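Local coordinates for lasso peptide isopeptidase AtxE2 (Asticcacaulis excentricus, PDB 5TXE), which hydrolyses the isopeptide bond of the lasso peptides astexin-2 and astexin-3, recognising their knotted shape and converting them to linear peptides, at residues Y209-P215 with V560-I566; A358-C363 with V375-T380; T459-A463 with F657-M662. The protein carries 1 engineered substitution. All blocks are in the same frame, centred on the assembly; numbering follows the deposited sequence.

Interaction 1: Y209-P215 with V560-I566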
loop_
_atom_site.group_PDB
_atom_site.type_symbol
_atom_site.label_atom_id
_atom_site.label_comp_id
_atom_site.label_asym_id
_atom_site.label_seq_id
_atom_site.Cartn_x
_atom_site.Cartn_y
_atom_site.Cartn_z
ATOM N N TYR A 209 -29.159 -11.776 12.377
ATOM C CA TYR A 209 -27.929 -11.011 12.539
ATOM C C TYR A 209 -26.936 -11.819 13.369
ATOM O O TYR A 209 -27.173 -12.064 14.549
ATOM C CB TYR A 209 -28.193 -9.682 13.252
ATOM C CG TYR A 209 -26.957 -8.813 13.397
ATOM C CD1 TYR A 209 -26.410 -8.158 12.316
ATOM C CD2 TYR A 209 -26.369 -8.624 14.616
ATOM C CE1 TYR A 209 -25.269 -7.367 12.435
ATOM C CE2 TYR A 209 -25.231 -7.851 14.739
ATOM C CZ TYR A 209 -24.718 -7.203 13.635
ATOM O OH TYR A 209 -23.624 -6.439 13.789
ATOM N N ASP A 210 -25.830 -12.185 12.745
ATOM C CA ASP A 210 -24.856 -13.115 13.309
ATOM C C ASP A 210 -23.497 -12.839 12.612
ATOM O O ASP A 210 -23.221 -11.719 12.108
ATOM C CB ASP A 210 -25.341 -14.563 13.104
ATOM C CG ASP A 210 -25.495 -14.963 11.564
ATOM O OD1 ASP A 210 -25.064 -14.201 10.654
ATOM O OD2 ASP A 210 -26.058 -16.060 11.285
ATOM N N GLU A 211 -22.660 -13.857 12.596
ATOM C CA GLU A 211 -21.277 -13.795 12.152
ATOM C C GLU A 211 -21.157 -13.462 10.667
ATOM O O GLU A 211 -20.037 -13.219 10.207
ATOM C CB GLU A 211 -20.522 -15.126 12.494
ATOM C CG GLU A 211 -20.811 -16.373 11.580
ATOM C CD GLU A 211 -22.071 -17.213 11.926
ATOM O OE1 GLU A 211 -22.781 -16.922 12.945
ATOM O OE2 GLU A 211 -22.354 -18.194 11.175
ATOM N N ARG A 212 -22.247 -13.445 9.920
ATOM C CA ARG A 212 -22.151 -13.096 8.500
ATOM C C ARG A 212 -22.104 -11.579 8.220
ATOM O O ARG A 212 -21.772 -11.183 7.124
ATOM C CB ARG A 212 -23.275 -13.731 7.708
ATOM C CG ARG A 212 -23.335 -15.270 7.792
ATOM C CD ARG A 212 -24.630 -15.784 7.212
ATOM N NE ARG A 212 -25.760 -15.271 7.963
ATOM C CZ ARG A 212 -27.038 -15.410 7.589
ATOM N NH1 ARG A 212 -27.344 -16.047 6.460
ATOM N NH2 ARG A 212 -28.015 -14.928 8.354
ATOM N N PHE A 213 -22.364 -10.747 9.225
ATOM C CA PHE A 213 -22.515 -9.328 8.992
ATOM C C PHE A 213 -21.341 -8.482 9.365
ATOM O O PHE A 213 -20.642 -8.744 10.338
ATOM C CB PHE A 213 -23.706 -8.794 9.758
ATOM C CG PHE A 213 -25.026 -9.169 9.163
ATOM C CD1 PHE A 213 -25.577 -10.406 9.385
ATOM C CD2 PHE A 213 -25.707 -8.281 8.364
ATOM C CE1 PHE A 213 -26.786 -10.747 8.797
ATOM C CE2 PHE A 213 -26.925 -8.583 7.836
ATOM C CZ PHE A 213 -27.449 -9.827 8.032
ATOM N N HIS A 214 -21.150 -7.417 8.587
ATOM C CA HIS A 214 -20.148 -6.397 8.845
ATOM C C HIS A 214 -20.821 -5.053 8.550
ATOM O O HIS A 214 -20.754 -4.549 7.449
ATOM C CB HIS A 214 -18.892 -6.626 7.975
ATOM C CG HIS A 214 -17.766 -5.688 8.299
ATOM N ND1 HIS A 214 -17.389 -4.641 7.480
ATOM C CD2 HIS A 214 -16.967 -5.614 9.383
ATOM C CE1 HIS A 214 -16.367 -4.002 8.017
ATOM N NE2 HIS A 214 -16.102 -4.559 9.184
ATOM N N PRO A 215 -21.515 -4.495 9.528
ATOM C CA PRO A 215 -22.425 -3.381 9.336
ATOM C C PRO A 215 -21.778 -2.129 8.777
ATOM O O PRO A 215 -22.398 -1.359 7.995
ATOM C CB PRO A 215 -22.960 -3.115 10.708
ATOM C CG PRO A 215 -22.719 -4.351 11.508
ATOM C CD PRO A 215 -21.616 -5.129 10.850
ATOM N N VAL A 560 -18.974 -2.762 17.684
ATOM C CA VAL A 560 -20.346 -2.724 17.138
ATOM C C VAL A 560 -20.358 -2.794 15.582
ATOM O O VAL A 560 -20.970 -3.682 15.021
ATOM C CB VAL A 560 -21.124 -1.554 17.662
ATOM C CG1 VAL A 560 -22.563 -1.570 17.131
ATOM C CG2 VAL A 560 -21.176 -1.539 19.195
ATOM N N MET A 561 -19.623 -1.917 14.915
ATOM C CA MET A 561 -19.693 -1.774 13.502
ATOM C C MET A 561 -18.974 -2.844 12.719
ATOM O O MET A 561 -19.166 -2.970 11.507
ATOM C CB MET A 561 -19.208 -0.381 13.094
ATOM C CG MET A 561 -20.187 0.718 13.533
ATOM S SD MET A 561 -21.943 0.450 13.175
ATOM C CE MET A 561 -21.659 0.442 11.452
ATOM N N ASN A 562 -18.080 -3.555 13.367
ATOM C CA ASN A 562 -17.439 -4.680 12.762
ATOM C C ASN A 562 -18.321 -5.922 12.735
ATOM O O ASN A 562 -18.010 -6.816 12.009
ATOM C CB ASN A 562 -16.144 -5.042 13.503
ATOM C CG ASN A 562 -14.943 -4.261 13.007
ATOM O OD1 ASN A 562 -14.860 -3.861 11.851
ATOM N ND2 ASN A 562 -14.015 -4.008 13.904
ATOM N N GLY A 563 -19.346 -5.999 13.585
ATOM C CA GLY A 563 -20.124 -7.225 13.732
ATOM C C GLY A 563 -19.390 -8.270 14.546
ATOM O O GLY A 563 -18.186 -8.143 14.785
ATOM N N PRO A 564 -20.084 -9.349 14.885
ATOM C CA PRO A 564 -19.525 -10.197 15.957
ATOM C C PRO A 564 -18.330 -11.024 15.575
ATOM O O PRO A 564 -17.489 -11.330 16.427
ATOM C CB PRO A 564 -20.692 -11.089 16.368
ATOM C CG PRO A 564 -21.825 -10.722 15.478
ATOM C CD PRO A 564 -21.531 -9.468 14.748
ATOM N N ARG A 565 -18.204 -11.337 14.299
ATOM C CA ARG A 565 -17.082 -12.143 13.821
ATOM C C ARG A 565 -15.743 -11.399 13.886
ATOM O O ARG A 565 -14.791 -11.864 14.519
ATOM C CB ARG A 565 -17.363 -12.590 12.426
ATOM C CG ARG A 565 -16.236 -13.146 11.589
ATOM C CD ARG A 565 -15.560 -14.301 12.258
ATOM N NE ARG A 565 -16.419 -15.463 12.301
ATOM C CZ ARG A 565 -16.599 -16.313 11.297
ATOM N NH1 ARG A 565 -16.017 -16.109 10.129
ATOM N NH2 ARG A 565 -17.394 -17.360 11.475
ATOM N N ILE A 566 -15.652 -10.256 13.225
ATOM C CA ILE A 566 -14.440 -9.499 13.270
ATOM C C ILE A 566 -14.169 -8.933 14.666
ATOM O O ILE A 566 -13.011 -8.916 15.087
ATOM C CB ILE A 566 -14.399 -8.408 12.200
ATOM C CG1 ILE A 566 -14.216 -9.074 10.826
ATOM C CG2 ILE A 566 -13.219 -7.469 12.401
ATOM C CD1 ILE A 566 -14.532 -8.140 9.668
#
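H214 and N562 form the single hydrogen bond between 209-215 and 560-566. NE2 of H214 donates to OD1 of N562 over 3.0 Å, in a bond bent to 147° that meets a lone pair in the carbonyl plane. The two side chains run side by side, with imidazole and amide planes 21° apart. A first torsion that sets CG opposite the backbone N (chi1 -174°) carries the ring to N562, while a hydrogen bond between ND1 and T217 OG1 probably helps fix how the ring is turned. N562 ND2 bonds to A558 O and to the backbone of the bound peptide, to which H214 NE2 also makes a weak bond.

Van der Waals contacts extend this pairing along both segments. I566 CD1 lies 3.5 Å from H214 CD2. The P215 ring rests against the M561 carbonyl, CD being 3.3 Å from O, and the doubly bent M561 chain curls its CE back to P215 CB. At the far end Y209 lays its hydroxyl 3.6 Å from G563 CA, beside P564 CD.

Charged groups meet less directly. R565 NH2 lies 3.6 Å from E211 CG, yet the carboxylate stays apart, with E211 OE2 5.0 Å from R565 NH2, and R565 NH1 bonds instead to W116 O. Within 209-215, D210 OD1 takes both N and NE of R212, an Asx turn reinforced by a salt bridge.

N562 and W116 are both astexin-3-binding residues important for activity, so this contact between the loop after helix 190-202 and the hydrolase domain forms part of the substrate-binding site.

Interaction 2: A358-C363 with V375-T380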
loop_
_atom_site.group_PDB
_atom_site.type_symbol
_atom_site.label_atom_id
_atom_site.label_comp_id
_atom_site.label_asym_id
_atom_site.label_seq_id
_atom_site.Cartn_x
_atom_site.Cartn_y
_atom_site.Cartn_z
ATOM N N ALA A 358 19.462 -12.554 -18.674
ATOM C CA ALA A 358 20.907 -12.748 -18.717
ATOM C C ALA A 358 21.595 -12.042 -17.547
ATOM O O ALA A 358 21.354 -12.419 -16.398
ATOM C CB ALA A 358 21.465 -12.285 -20.057
ATOM N N LYS A 359 22.374 -10.988 -17.827
ATOM C CA LYS A 359 23.077 -10.228 -16.802
ATOM C C LYS A 359 22.497 -8.816 -16.525
ATOM O O LYS A 359 23.177 -7.903 -16.008
ATOM C CB LYS A 359 24.556 -10.198 -17.155
ATOM C CG LYS A 359 25.234 -11.451 -16.643
ATOM C CD LYS A 359 26.674 -11.504 -17.081
ATOM C CE LYS A 359 27.150 -12.941 -16.929
ATOM N NZ LYS A 359 28.498 -13.149 -17.504
ATOM N N ARG A 360 21.210 -8.663 -16.834
ATOM C CA ARG A 360 20.445 -7.519 -16.333
ATOM C C ARG A 360 19.213 -7.941 -15.515
ATOM O O ARG A 360 18.605 -8.997 -15.701
ATOM C CB ARG A 360 20.119 -6.478 -17.425
ATOM C CG ARG A 360 20.155 -6.988 -18.843
ATOM C CD ARG A 360 20.913 -6.041 -19.765
ATOM N NE ARG A 360 20.137 -4.863 -20.167
ATOM C CZ ARG A 360 19.080 -4.895 -20.984
ATOM N NH1 ARG A 360 18.606 -6.033 -21.498
ATOM N NH2 ARG A 360 18.474 -3.754 -21.280
ATOM N N LEU A 361 18.882 -7.073 -14.581
ATOM C CA LEU A 361 17.635 -7.102 -13.883
ATOM C C LEU A 361 16.775 -6.003 -14.529
ATOM O O LEU A 361 17.243 -4.895 -14.748
ATOM C CB LEU A 361 17.918 -6.775 -12.419
ATOM C CG LEU A 361 17.197 -7.544 -11.349
ATOM C CD1 LEU A 361 17.152 -9.040 -11.645
ATOM C CD2 LEU A 361 17.879 -7.287 -10.024
ATOM N N ILE A 362 15.543 -6.333 -14.856
ATOM C CA ILE A 362 14.563 -5.322 -15.218
ATOM C C ILE A 362 13.603 -5.138 -14.059
ATOM O O ILE A 362 12.948 -6.103 -13.645
ATOM C CB ILE A 362 13.794 -5.752 -16.458
ATOM C CG1 ILE A 362 14.774 -5.694 -17.640
ATOM C CG2 ILE A 362 12.730 -4.739 -16.829
ATOM C CD1 ILE A 362 15.526 -6.931 -17.966
ATOM N N CYS A 363 13.505 -3.914 -13.586
ATOM C CA CYS A 363 12.763 -3.576 -12.360
ATOM C C CYS A 363 11.830 -2.372 -12.513
ATOM O O CYS A 363 12.098 -1.463 -13.304
ATOM C CB CYS A 363 13.753 -3.177 -11.267
ATOM S SG CYS A 363 14.968 -4.437 -10.888
ATOM N N VAL A 375 13.421 0.406 -15.077
ATOM C CA VAL A 375 14.831 0.641 -14.974
ATOM C C VAL A 375 15.505 -0.685 -15.266
ATOM O O VAL A 375 14.880 -1.751 -15.080
ATOM C CB VAL A 375 15.005 1.156 -13.540
ATOM C CG1 VAL A 375 15.803 0.284 -12.611
ATOM C CG2 VAL A 375 15.213 2.638 -13.472
ATOM N N THR A 376 16.732 -0.644 -15.812
ATOM C CA THR A 376 17.579 -1.866 -15.901
ATOM C C THR A 376 18.767 -1.744 -14.999
ATOM O O THR A 376 19.353 -0.700 -14.860
ATOM C CB THR A 376 18.096 -2.208 -17.332
ATOM O OG1 THR A 376 18.851 -1.117 -17.831
ATOM C CG2 THR A 376 16.986 -2.428 -18.276
ATOM N N LEU A 377 19.085 -2.813 -14.325
ATOM C CA LEU A 377 20.207 -2.802 -13.425
ATOM C C LEU A 377 21.257 -3.787 -13.985
ATOM O O LEU A 377 20.974 -4.967 -14.183
ATOM C CB LEU A 377 19.713 -3.215 -12.060
ATOM C CG LEU A 377 20.369 -2.593 -10.838
ATOM C CD1 LEU A 377 20.821 -1.168 -11.036
ATOM C CD2 LEU A 377 19.382 -2.578 -9.703
ATOM N N ASN A 378 22.459 -3.300 -14.256
ATOM C CA ASN A 378 23.552 -4.157 -14.722
ATOM C C ASN A 378 24.094 -5.040 -13.583
ATOM O O ASN A 378 24.581 -4.550 -12.571
ATOM C CB ASN A 378 24.632 -3.268 -15.333
ATOM C CG ASN A 378 25.797 -4.052 -15.931
ATOM O OD1 ASN A 378 26.306 -5.022 -15.360
ATOM N ND2 ASN A 378 26.257 -3.585 -17.065
ATOM N N LEU A 379 24.004 -6.353 -13.750
ATOM C CA LEU A 379 24.368 -7.266 -12.673
ATOM C C LEU A 379 25.892 -7.540 -12.511
ATOM O O LEU A 379 26.292 -8.403 -11.711
ATOM C CB LEU A 379 23.620 -8.591 -12.854
ATOM C CG LEU A 379 22.109 -8.470 -12.703
ATOM C CD1 LEU A 379 21.457 -9.833 -12.891
ATOM C CD2 LEU A 379 21.768 -7.885 -11.344
ATOM N N THR A 380 26.716 -6.835 -13.278
ATOM C CA THR A 380 28.154 -6.936 -13.181
ATOM C C THR A 380 28.659 -5.683 -12.501
ATOM O O THR A 380 29.258 -5.760 -11.432
ATOM C CB THR A 380 28.795 -7.057 -14.571
ATOM O OG1 THR A 380 28.308 -8.248 -15.225
ATOM C CG2 THR A 380 30.329 -7.108 -14.427
#
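L361 and L377 face each other as a hydrogen-bonded antiparallel pair, L377 N reaching L361 O over 2.8 Å and L361 N returning to L377 O over 3.0 Å. Two residues along, C363 and V375 repeat the pattern: the bond from C363 N to V375 O is straight at 179°, whereas that from V375 N to C363 O bends to 142°. Beyond the strand ends the ladder gains another rung, L379 N to K359 O at 2.9 Å.

Side chains follow the alternation. L361 and L377 bring their CB atoms to 4.0 Å on one face, where L379 swings its CD2 against L361 CB and crosses that side chain at about a right angle. On the other face T376 lies alongside I362. Its OG1 stands between the backbone N and the carbonyl carbon (chi1 58°), and CG2 is the branch that touches, 3.6 Å from R360 NH2 and next to I362 CG1.

A second shell steadies these groups. R360 bends twice, so that NH1 bonds to Q357 OE1 and NH2 to T93 O. N378 OD1 accepts T380 N over 2.8 Å, an Asx turn as the chain leaves the strand, and S381 N as well.

Strands 360-367 and 373-378 are the inner pair of a four-stranded antiparallel sheet, as in a beta-propeller blade. Strand 350-357 flanks it on one side, tied by the C354-C363 disulfide, and strand 384-388 on the other, while L331 of strand 328-335 packs on L377 and L379.

Interaction 3: T459-A463 with F657-M662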
loop_
_atom_site.group_PDB
_atom_site.type_symbol
_atom_site.label_atom_id
_atom_site.label_comp_id
_atom_site.label_asym_id
_atom_site.label_seq_id
_atom_site.Cartn_x
_atom_site.Cartn_y
_atom_site.Cartn_z
ATOM N N THR A 459 5.021 22.975 -1.805
ATOM C CA THR A 459 4.820 24.050 -2.723
ATOM C C THR A 459 3.985 25.158 -2.094
ATOM O O THR A 459 4.186 26.326 -2.369
ATOM C CB THR A 459 4.200 23.538 -4.009
ATOM O OG1 THR A 459 5.134 22.650 -4.664
ATOM C CG2 THR A 459 3.825 24.670 -4.910
ATOM N N ALA A 460 3.077 24.823 -1.216
ATOM C CA ALA A 460 2.251 25.835 -0.577
ATOM C C ALA A 460 2.891 26.511 0.602
ATOM O O ALA A 460 2.203 27.281 1.281
ATOM C CB ALA A 460 0.953 25.202 -0.110
ATOM N N GLY A 461 4.148 26.193 0.929
ATOM C CA GLY A 461 4.843 26.905 1.999
ATOM C C GLY A 461 4.999 26.160 3.307
ATOM O O GLY A 461 5.423 26.731 4.291
ATOM N N PHE A 462 4.642 24.879 3.342
ATOM C CA PHE A 462 4.826 24.073 4.541
ATOM C C PHE A 462 6.119 23.286 4.481
ATOM O O PHE A 462 6.562 22.893 3.401
ATOM C CB PHE A 462 3.685 23.068 4.689
ATOM C CG PHE A 462 2.368 23.700 4.926
ATOM C CD1 PHE A 462 1.998 24.058 6.197
ATOM C CD2 PHE A 462 1.513 23.935 3.877
ATOM C CE1 PHE A 462 0.781 24.656 6.417
ATOM C CE2 PHE A 462 0.281 24.526 4.075
ATOM C CZ PHE A 462 -0.089 24.882 5.333
ATOM N N ALA A 463 6.724 23.069 5.652
ATOM C CA ALA A 463 7.655 21.968 5.823
ATOM C C ALA A 463 6.785 20.749 5.960
ATOM O O ALA A 463 5.729 20.814 6.621
ATOM C CB ALA A 463 8.476 22.116 7.097
ATOM N N PHE A 657 -5.056 23.107 6.218
ATOM C CA PHE A 657 -3.808 23.502 6.871
ATOM C C PHE A 657 -3.398 24.968 6.611
ATOM O O PHE A 657 -2.933 25.647 7.522
ATOM C CB PHE A 657 -2.706 22.546 6.537
ATOM C CG PHE A 657 -2.815 21.211 7.242
ATOM C CD1 PHE A 657 -2.991 21.150 8.581
ATOM C CD2 PHE A 657 -2.835 20.052 6.530
ATOM C CE1 PHE A 657 -3.149 19.937 9.216
ATOM C CE2 PHE A 657 -2.961 18.825 7.150
ATOM C CZ PHE A 657 -3.083 18.767 8.497
ATOM N N ARG A 658 -3.649 25.492 5.424
ATOM C CA ARG A 658 -3.424 26.922 5.191
ATOM C C ARG A 658 -4.289 27.785 6.088
ATOM O O ARG A 658 -3.832 28.819 6.598
ATOM C CB ARG A 658 -3.684 27.324 3.755
ATOM C CG ARG A 658 -2.643 26.799 2.808
ATOM C CD ARG A 658 -2.875 27.278 1.360
ATOM N NE ARG A 658 -2.495 28.670 1.233
ATOM C CZ ARG A 658 -3.217 29.646 0.691
ATOM N NH1 ARG A 658 -4.390 29.430 0.100
ATOM N NH2 ARG A 658 -2.711 30.866 0.705
ATOM N N PHE A 659 -5.533 27.360 6.311
ATOM C CA PHE A 659 -6.451 28.110 7.130
ATOM C C PHE A 659 -5.992 28.111 8.591
ATOM O O PHE A 659 -5.895 29.173 9.190
ATOM C CB PHE A 659 -7.912 27.590 6.981
ATOM C CG PHE A 659 -8.942 28.311 7.844
ATOM C CD1 PHE A 659 -9.531 29.456 7.423
ATOM C CD2 PHE A 659 -9.274 27.823 9.081
ATOM C CE1 PHE A 659 -10.438 30.129 8.234
ATOM C CE2 PHE A 659 -10.198 28.452 9.873
ATOM C CZ PHE A 659 -10.782 29.601 9.452
ATOM N N TRP A 660 -5.738 26.945 9.172
ATOM C CA TRP A 660 -5.474 26.876 10.568
ATOM C C TRP A 660 -4.057 27.149 10.916
ATOM O O TRP A 660 -3.814 27.645 12.013
ATOM C CB TRP A 660 -5.800 25.529 11.125
ATOM C CG TRP A 660 -7.260 25.196 11.034
ATOM C CD1 TRP A 660 -7.855 24.348 10.149
ATOM C CD2 TRP A 660 -8.280 25.666 11.904
ATOM N NE1 TRP A 660 -9.202 24.247 10.434
ATOM C CE2 TRP A 660 -9.482 25.063 11.503
ATOM C CE3 TRP A 660 -8.289 26.558 12.985
ATOM C CZ2 TRP A 660 -10.674 25.311 12.133
ATOM C CZ3 TRP A 660 -9.476 26.815 13.614
ATOM C CH2 TRP A 660 -10.667 26.192 13.175
ATOM N N LEU A 661 -3.102 26.815 10.045
ATOM C CA LEU A 661 -1.694 27.008 10.374
ATOM C C LEU A 661 -1.066 28.231 9.759
ATOM O O LEU A 661 -0.035 28.619 10.235
ATOM C CB LEU A 661 -0.841 25.814 9.978
ATOM C CG LEU A 661 -1.282 24.471 10.520
ATOM C CD1 LEU A 661 -0.374 23.375 9.976
ATOM C CD2 LEU A 661 -1.324 24.367 12.017
ATOM N N MET A 662 -1.650 28.815 8.699
ATOM C CA MET A 662 -1.168 30.060 8.108
ATOM C C MET A 662 -2.173 31.209 8.184
ATOM O O MET A 662 -1.812 32.307 7.812
ATOM C CB MET A 662 -0.781 29.857 6.626
ATOM C CG MET A 662 0.433 28.954 6.397
ATOM S SD MET A 662 0.643 28.652 4.661
ATOM C CE MET A 662 2.153 27.758 4.563
HETATM O O HOH W 1 0.122 28.964 0.809
#
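A460 O and R658 NE are joined by one water, which donates to the carbonyl and accepts from the guanidinium at 2.7 Å from each of these two atoms. R658 turns NE to this water through a bend at chi3 (75°), and its NH2 goes on to Q664 OE1.

Next to this bridge, M662 lies across F462. With its chain extended beyond CG, M662 sets CE 3.7 Å from the centroid of the F462 ring and just 8° off the ring normal, a CH-pi contact over the centre of one face. The sulfur stands obliquely to the ring, making this a Met-aromatic contact too. The same methyl sits 3.3 Å from A460 O and 3.4 Å from G461 O, filling the corner between the turn and the ring.

F462 pushes the far end of its ring against the helix backbone. CZ comes within 3.5 Å of F657 C, and R658 N lies at the ring edge, near its plane. Around that end gather F657 CB, R658 CG at 3.9 Å from F462 CE2, and L661 CD1 at 4.0 Å from F462 CE1.

G461, with positive phi, ends helix 454-459 in a Schellman motif and turns the chain into strand 463-467. F462 also touches P432 and V434 of the adjoining strand 431-436, so its ring is wedged between the central sheet and helix 643-662, the strand-and-helix layering of an alpha/beta-hydrolase fold.

From the N terminus, interaction 1 opens first, at 209-215 in the loop between helix 190-202 and strand 230-235, and closes only at 560-566 in the hydrolase domain, tying the two parts together across 344 intervening residues. Interaction 2 is nested within that span: 358-363 and 375-380 close a short hairpin in an antiparallel sheet. Its centre lies about 49 Å from that of interaction 1, on the opposite side of the chain's centre. Interaction 3 opens at 459-463, before interaction 1 closes, and ends at 657-662, so these two cross; interactions 2 and 3 follow in series. Interaction 3 joins the turn leading into an inner strand of the central sheet to helix 643-662.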